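Local atomic coordinates of transcriptional regulator, putative, Mar family (Thermotoga maritima, PDB entry 2ETH), a protein that probably binds DNA as a dimeric transcription regulator of the MarR family, through a winged helix-turn-helix domain. Residues 32-37 and 119-124; 52-57 and 102-107. All coordinates share one frame; numbering follows the deposited sequence.

Contact 1: 32-37 and 119-124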
loop_
_atom_site.group_PDB
_atom_site.type_symbol
_atom_site.label_atom_id
_atom_site.label_comp_id
_atom_site.label_asym_id
_atom_site.label_seq_id
_atom_site.Cartn_x
_atom_site.Cartn_y
_atom_site.Cartn_z
ATOM N N TYR A 32 -6.676 -10.228 7.448
ATOM C CA TYR A 32 -7.837 -10.765 6.705
ATOM C C TYR A 32 -7.500 -11.201 5.272
ATOM O O TYR A 32 -8.351 -11.781 4.589
ATOM C CB TYR A 32 -8.938 -9.705 6.627
ATOM C CG TYR A 32 -9.578 -9.308 7.943
ATOM C CD1 TYR A 32 -9.968 -10.268 8.873
ATOM C CD2 TYR A 32 -9.846 -7.968 8.229
ATOM C CE1 TYR A 32 -10.565 -9.910 10.053
ATOM C CE2 TYR A 32 -10.456 -7.597 9.407
ATOM C CZ TYR A 32 -10.812 -8.574 10.319
ATOM O OH TYR A 32 -11.415 -8.231 11.512
ATOM N N LEU A 33 -6.259 -10.926 4.847
ATOM C CA LEU A 33 -5.797 -11.055 3.463
ATOM C C LEU A 33 -4.700 -12.120 3.374
ATOM O O LEU A 33 -3.573 -11.899 3.820
ATOM C CB LEU A 33 -5.238 -9.703 2.994
ATOM C CG LEU A 33 -4.774 -9.469 1.542
ATOM C CD1 LEU A 33 -5.947 -9.365 0.595
ATOM C CD2 LEU A 33 -3.915 -8.195 1.442
ATOM N N PRO A 34 -5.012 -13.280 2.791
ATOM C CA PRO A 34 -3.994 -14.331 2.620
ATOM C C PRO A 34 -2.671 -13.820 1.993
ATOM O O PRO A 34 -2.683 -12.956 1.093
ATOM C CB PRO A 34 -4.671 -15.331 1.675
ATOM C CG PRO A 34 -6.135 -15.088 1.833
ATOM C CD PRO A 34 -6.322 -13.663 2.238
ATOM N N SER A 35 -1.548 -14.368 2.454
ATOM C CA SER A 35 -0.229 -13.914 2.005
ATOM C C SER A 35 0.141 -14.469 0.626
ATOM O O SER A 35 -0.600 -15.268 0.045
ATOM C CB SER A 35 0.838 -14.268 3.048
ATOM O OG SER A 35 1.173 -15.655 3.030
ATOM N N ASN A 36 1.296 -14.022 0.120
ATOM C CA ASN A 36 1.810 -14.375 -1.228
ATOM C C ASN A 36 3.338 -14.156 -1.267
ATOM O O ASN A 36 3.825 -13.077 -0.925
ATOM C CB ASN A 36 1.033 -13.553 -2.316
ATOM C CG ASN A 36 1.785 -13.441 -3.691
ATOM O OD1 ASN A 36 2.492 -14.376 -4.122
ATOM N ND2 ASN A 36 1.644 -12.269 -4.362
ATOM N N GLU A 37 4.100 -15.163 -1.662
ATOM C CA GLU A 37 5.575 -15.056 -1.583
ATOM C C GLU A 37 6.202 -14.060 -2.585
ATOM O O GLU A 37 7.282 -13.512 -2.314
ATOM C CB GLU A 37 6.236 -16.433 -1.733
ATOM N N PHE A 119 -7.881 -10.797 -2.377
ATOM C CA PHE A 119 -8.676 -9.586 -2.190
ATOM C C PHE A 119 -10.168 -9.929 -1.985
ATOM O O PHE A 119 -10.826 -9.378 -1.132
ATOM C CB PHE A 119 -8.520 -8.657 -3.391
ATOM C CG PHE A 119 -9.324 -7.388 -3.293
ATOM C CD1 PHE A 119 -8.853 -6.301 -2.560
ATOM C CD2 PHE A 119 -10.555 -7.272 -3.937
ATOM C CE1 PHE A 119 -9.597 -5.115 -2.461
ATOM C CE2 PHE A 119 -11.300 -6.084 -3.848
ATOM C CZ PHE A 119 -10.811 -5.007 -3.107
ATOM N N GLU A 120 -10.675 -10.849 -2.779
ATOM C CA GLU A 120 -12.034 -11.297 -2.648
ATOM C C GLU A 120 -12.338 -11.917 -1.272
ATOM O O GLU A 120 -13.378 -11.614 -0.654
ATOM C CB GLU A 120 -12.345 -12.288 -3.741
ATOM C CG GLU A 120 -13.789 -12.313 -4.010
ATOM C CD GLU A 120 -14.151 -13.225 -5.130
ATOM O OE1 GLU A 120 -13.211 -13.869 -5.700
ATOM O OE2 GLU A 120 -15.380 -13.294 -5.418
ATOM N N SER A 121 -11.435 -12.772 -0.822
ATOM C CA SER A 121 -11.406 -13.277 0.542
ATOM C C SER A 121 -11.421 -12.196 1.664
ATOM O O SER A 121 -12.243 -12.249 2.572
ATOM C CB SER A 121 -10.172 -14.164 0.695
ATOM O OG SER A 121 -10.020 -14.544 2.038
ATOM N N LEU A 122 -10.526 -11.216 1.605
ATOM C CA LEU A 122 -10.573 -10.073 2.523
ATOM C C LEU A 122 -11.946 -9.330 2.484
ATOM O O LEU A 122 -12.498 -8.942 3.504
ATOM C CB LEU A 122 -9.447 -9.118 2.137
ATOM C CG LEU A 122 -9.449 -7.685 2.676
ATOM C CD1 LEU A 122 -9.360 -7.733 4.169
ATOM C CD2 LEU A 122 -8.292 -6.874 2.071
ATOM N N LEU A 123 -12.457 -9.113 1.290
ATOM C CA LEU A 123 -13.755 -8.473 1.046
ATOM C C LEU A 123 -14.886 -9.270 1.719
ATOM O O LEU A 123 -15.703 -8.712 2.405
ATOM C CB LEU A 123 -14.005 -8.451 -0.464
ATOM C CG LEU A 123 -14.546 -7.244 -1.220
ATOM C CD1 LEU A 123 -15.453 -7.793 -2.324
ATOM C CD2 LEU A 123 -15.329 -6.240 -0.332
ATOM N N LYS A 124 -14.902 -10.587 1.529
ATOM C CA LYS A 124 -15.883 -11.432 2.174
ATOM C C LYS A 124 -15.772 -11.295 3.709
ATOM O O LYS A 124 -16.751 -11.025 4.360
ATOM C CB LYS A 124 -15.747 -12.885 1.716
#

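Contact 2: 52-57 and 102-107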
loop_
_atom_site.group_PDB
_atom_site.type_symbol
_atom_site.label_atom_id
_atom_site.label_comp_id
_atom_site.label_asym_id
_atom_site.label_seq_id
_atom_site.Cartn_x
_atom_site.Cartn_y
_atom_site.Cartn_z
ATOM N N TYR A 52 -1.096 -1.899 -12.069
ATOM C CA TYR A 52 -1.607 -1.002 -13.091
ATOM C C TYR A 52 -1.811 -1.781 -14.371
ATOM O O TYR A 52 -2.906 -1.780 -14.909
ATOM C CB TYR A 52 -0.657 0.179 -13.286
ATOM C CG TYR A 52 -1.081 1.171 -14.333
ATOM C CD1 TYR A 52 -2.375 1.670 -14.340
ATOM C CD2 TYR A 52 -0.189 1.625 -15.309
ATOM C CE1 TYR A 52 -2.792 2.603 -15.290
ATOM C CE2 TYR A 52 -0.590 2.551 -16.254
ATOM C CZ TYR A 52 -1.924 3.035 -16.230
ATOM O OH TYR A 52 -2.426 3.925 -17.166
ATOM N N VAL A 53 -0.794 -2.494 -14.842
ATOM C CA VAL A 53 -0.960 -3.352 -16.038
ATOM C C VAL A 53 -1.905 -4.540 -15.836
ATOM O O VAL A 53 -2.674 -4.875 -16.732
ATOM C CB VAL A 53 0.460 -3.852 -16.639
ATOM C CG1 VAL A 53 0.268 -4.874 -17.810
ATOM C CG2 VAL A 53 1.281 -2.656 -17.094
ATOM N N ALA A 54 -1.838 -5.192 -14.670
ATOM C CA ALA A 54 -2.699 -6.343 -14.388
ATOM C C ALA A 54 -4.151 -5.945 -14.324
ATOM O O ALA A 54 -5.004 -6.727 -14.723
ATOM C CB ALA A 54 -2.279 -7.042 -13.095
ATOM N N LEU A 55 -4.446 -4.741 -13.809
ATOM C CA LEU A 55 -5.849 -4.271 -13.628
ATOM C C LEU A 55 -6.411 -3.584 -14.846
ATOM O O LEU A 55 -7.566 -3.798 -15.170
ATOM C CB LEU A 55 -6.006 -3.321 -12.454
ATOM C CG LEU A 55 -6.005 -3.982 -11.100
ATOM C CD1 LEU A 55 -5.915 -2.842 -10.087
ATOM C CD2 LEU A 55 -7.250 -4.871 -10.924
ATOM N N PHE A 56 -5.592 -2.789 -15.528
ATOM C CA PHE A 56 -6.059 -1.964 -16.639
ATOM C C PHE A 56 -5.491 -2.300 -18.014
ATOM O O PHE A 56 -5.709 -1.567 -18.993
ATOM C CB PHE A 56 -5.803 -0.509 -16.281
ATOM C CG PHE A 56 -6.664 -0.034 -15.147
ATOM C CD1 PHE A 56 -8.041 0.165 -15.354
ATOM C CD2 PHE A 56 -6.123 0.171 -13.876
ATOM C CE1 PHE A 56 -8.863 0.566 -14.302
ATOM C CE2 PHE A 56 -6.938 0.612 -12.803
ATOM C CZ PHE A 56 -8.285 0.803 -12.993
ATOM N N GLY A 57 -4.798 -3.430 -18.105
ATOM C CA GLY A 57 -4.362 -3.941 -19.403
ATOM C C GLY A 57 -2.969 -3.496 -19.770
ATOM O O GLY A 57 -2.339 -2.760 -19.020
ATOM N N VAL A 102 3.921 -3.228 -22.424
ATOM C CA VAL A 102 4.175 -4.155 -21.362
ATOM C C VAL A 102 2.872 -4.993 -21.208
ATOM O O VAL A 102 1.782 -4.465 -21.056
ATOM C CB VAL A 102 4.599 -3.413 -20.050
ATOM C CG1 VAL A 102 5.107 -4.377 -19.017
ATOM C CG2 VAL A 102 5.687 -2.402 -20.308
ATOM N N VAL A 103 3.006 -6.300 -21.278
ATOM C CA VAL A 103 1.919 -7.214 -21.055
ATOM C C VAL A 103 2.370 -8.220 -19.970
ATOM O O VAL A 103 3.546 -8.424 -19.737
ATOM C CB VAL A 103 1.543 -7.934 -22.361
ATOM C CG1 VAL A 103 1.137 -6.909 -23.436
ATOM C CG2 VAL A 103 2.699 -8.819 -22.847
ATOM N N LEU A 104 1.409 -8.849 -19.329
ATOM C CA LEU A 104 1.665 -9.885 -18.324
ATOM C C LEU A 104 2.131 -11.182 -18.985
ATOM O O LEU A 104 1.678 -11.546 -20.056
ATOM C CB LEU A 104 0.382 -10.133 -17.482
ATOM C CG LEU A 104 0.232 -9.389 -16.134
ATOM C CD1 LEU A 104 0.727 -7.929 -16.120
ATOM C CD2 LEU A 104 -1.201 -9.494 -15.591
ATOM N N THR A 105 3.045 -11.903 -18.346
ATOM C CA THR A 105 3.338 -13.266 -18.773
ATOM C C THR A 105 2.242 -14.189 -18.299
ATOM O O THR A 105 1.315 -13.752 -17.723
ATOM C CB THR A 105 4.670 -13.698 -18.238
ATOM O OG1 THR A 105 4.661 -13.549 -16.801
ATOM C CG2 THR A 105 5.734 -12.838 -18.896
ATOM N N GLU A 106 2.351 -15.476 -18.555
ATOM C CA GLU A 106 1.452 -16.444 -17.979
ATOM C C GLU A 106 1.534 -16.443 -16.482
ATOM O O GLU A 106 0.506 -16.555 -15.799
ATOM C CB GLU A 106 1.790 -17.847 -18.463
ATOM C CG GLU A 106 0.779 -18.884 -17.955
ATOM C CD GLU A 106 0.623 -20.078 -18.850
ATOM O OE1 GLU A 106 1.269 -20.126 -19.916
ATOM O OE2 GLU A 106 -0.181 -20.978 -18.491
ATOM N N LYS A 107 2.763 -16.362 -15.981
ATOM C CA LYS A 107 3.022 -16.346 -14.558
ATOM C C LYS A 107 2.539 -15.057 -13.932
ATOM O O LYS A 107 2.201 -15.035 -12.752
ATOM C CB LYS A 107 4.521 -16.513 -14.283
ATOM C CG LYS A 107 4.933 -16.290 -12.852
ATOM C CD LYS A 107 6.417 -16.473 -12.702
ATOM C CE LYS A 107 6.936 -15.988 -11.366
ATOM N NZ LYS A 107 8.376 -16.365 -11.269
#

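Contact 1: 32-37 and 119-124
Apolar packing carries most of this contact, in which the extended linker 32-37 runs past one flank of the long helix 106-127. Leu122 is the residue on which the linker rests, and its CA lies 5.0 Å from the CA of Leu33. Its CG stands anti to the backbone N (chi1 165°), and the two methyls part company. CD1 of Leu122 lies near the root of the Tyr32 side chain, oblique to the ring, with CG and CD2 of Tyr32 both 4.1 Å away, while CD2 of Leu122 meets CD1 of Leu33 at 3.7 Å. The two leucines cross obliquely; Tyr32 crosses Leu122 at about a right angle, the end of its side chain leads away from the helix, and Tyr32 also packs on Leu149 of the second subunit. Leu33, also with CG anti to its backbone N (chi1 -175°), brings the same CD1 to 3.8 Å from the backbone N of Phe119, so this one methyl sits between the start of Phe119 and the side chain of Leu122, three residues on. Phe119 turns its own side chain away from the linker and stacks its ring with Phe19 of the second subunit.

Looser contacts involve polar atoms. CD of Pro34 sits 3.8 Å from OG of Ser121, a small side chain that lets the proline ring come close to the helix. A bent CA-H...O contact joins Leu122 CA to Tyr32 O (3.5 Å, 129° at the hydrogen).

Capping ends the linker: Asn36, as N-cap of helix 37-41, offers OD1 to the backbone N of Glu38, a task for which a short amide side chain is well suited. The linker after helix 15-30 thus lies along helix 106-127 beside the subunit interface, consistent with the dimerisation region of MarR-type proteins, built from N- and C-terminal helices.

Contact 2: 52-57 and 102-107
Leu104, the last residue of strand 100-104, sends its side chain toward helix 44-56 and can be followed outward. CB leaves the strand on the side of the helix, and CG divides the chain into two methyls that straddle neighbouring residues. CD1 of Leu104 meets CG1 of Val53 at 3.5 Å and lies 4.0 Å from the backbone N of Ala54. CD2 of Leu104 takes the other fork, resting 3.7 Å from CB of Ala54 and equally near its CA. The chi1 of -96° lies away from the usual staggered values, and this setting places both methyls against the helix.

Val53 answers from the helix, its side chain sliding past that of Leu104 in the opposite direction. With CG1 anti to the backbone N (chi1 174°), CG1 of Val53 also comes 3.6 Å from the carbonyl O of Val102. A beta-branched residue suits this buried place, since its branch at CB puts methyl bulk close to the helix backbone, where Leu104 and the strand come near. Ala54, with a single methyl, lets the leucine approach the helix backbone, and it also touches Phe112 of helix 106-127.

Helix and strand segments cross at -72°, their axes 8.3 Å apart. Gly57 ends the helix with a positive phi, where a CB would jam against the preceding carbonyl. Across the way, Thr105 is the N-cap of helix 106-127, its OG1 bonded to the N of Gly108. A helix packed by aliphatic side chains against a strand of a two-stranded antiparallel wing is characteristic of the winged helix-turn-helix domain.

Helix 106-127 joins the two contacts: contact 2 includes its capped start, contact 1 lies further along it toward its C-terminal end. Their centres are 20 Å apart and their nearest atoms about 8 Å, so they do not touch. Along the chain, contact 2 is nested within the loop closed by contact 1. With helix 44-56 and the wing strand 100-104, contact 2 belongs to the winged helix-turn-helix part, which in this family is expected to bind DNA, whereas contact 1 belongs to the dimerisation region. Both touch the second subunit: in the 52-57 segment of contact 2, Leu55, which faces away from strand 100-104, packs on Phe23 of that subunit.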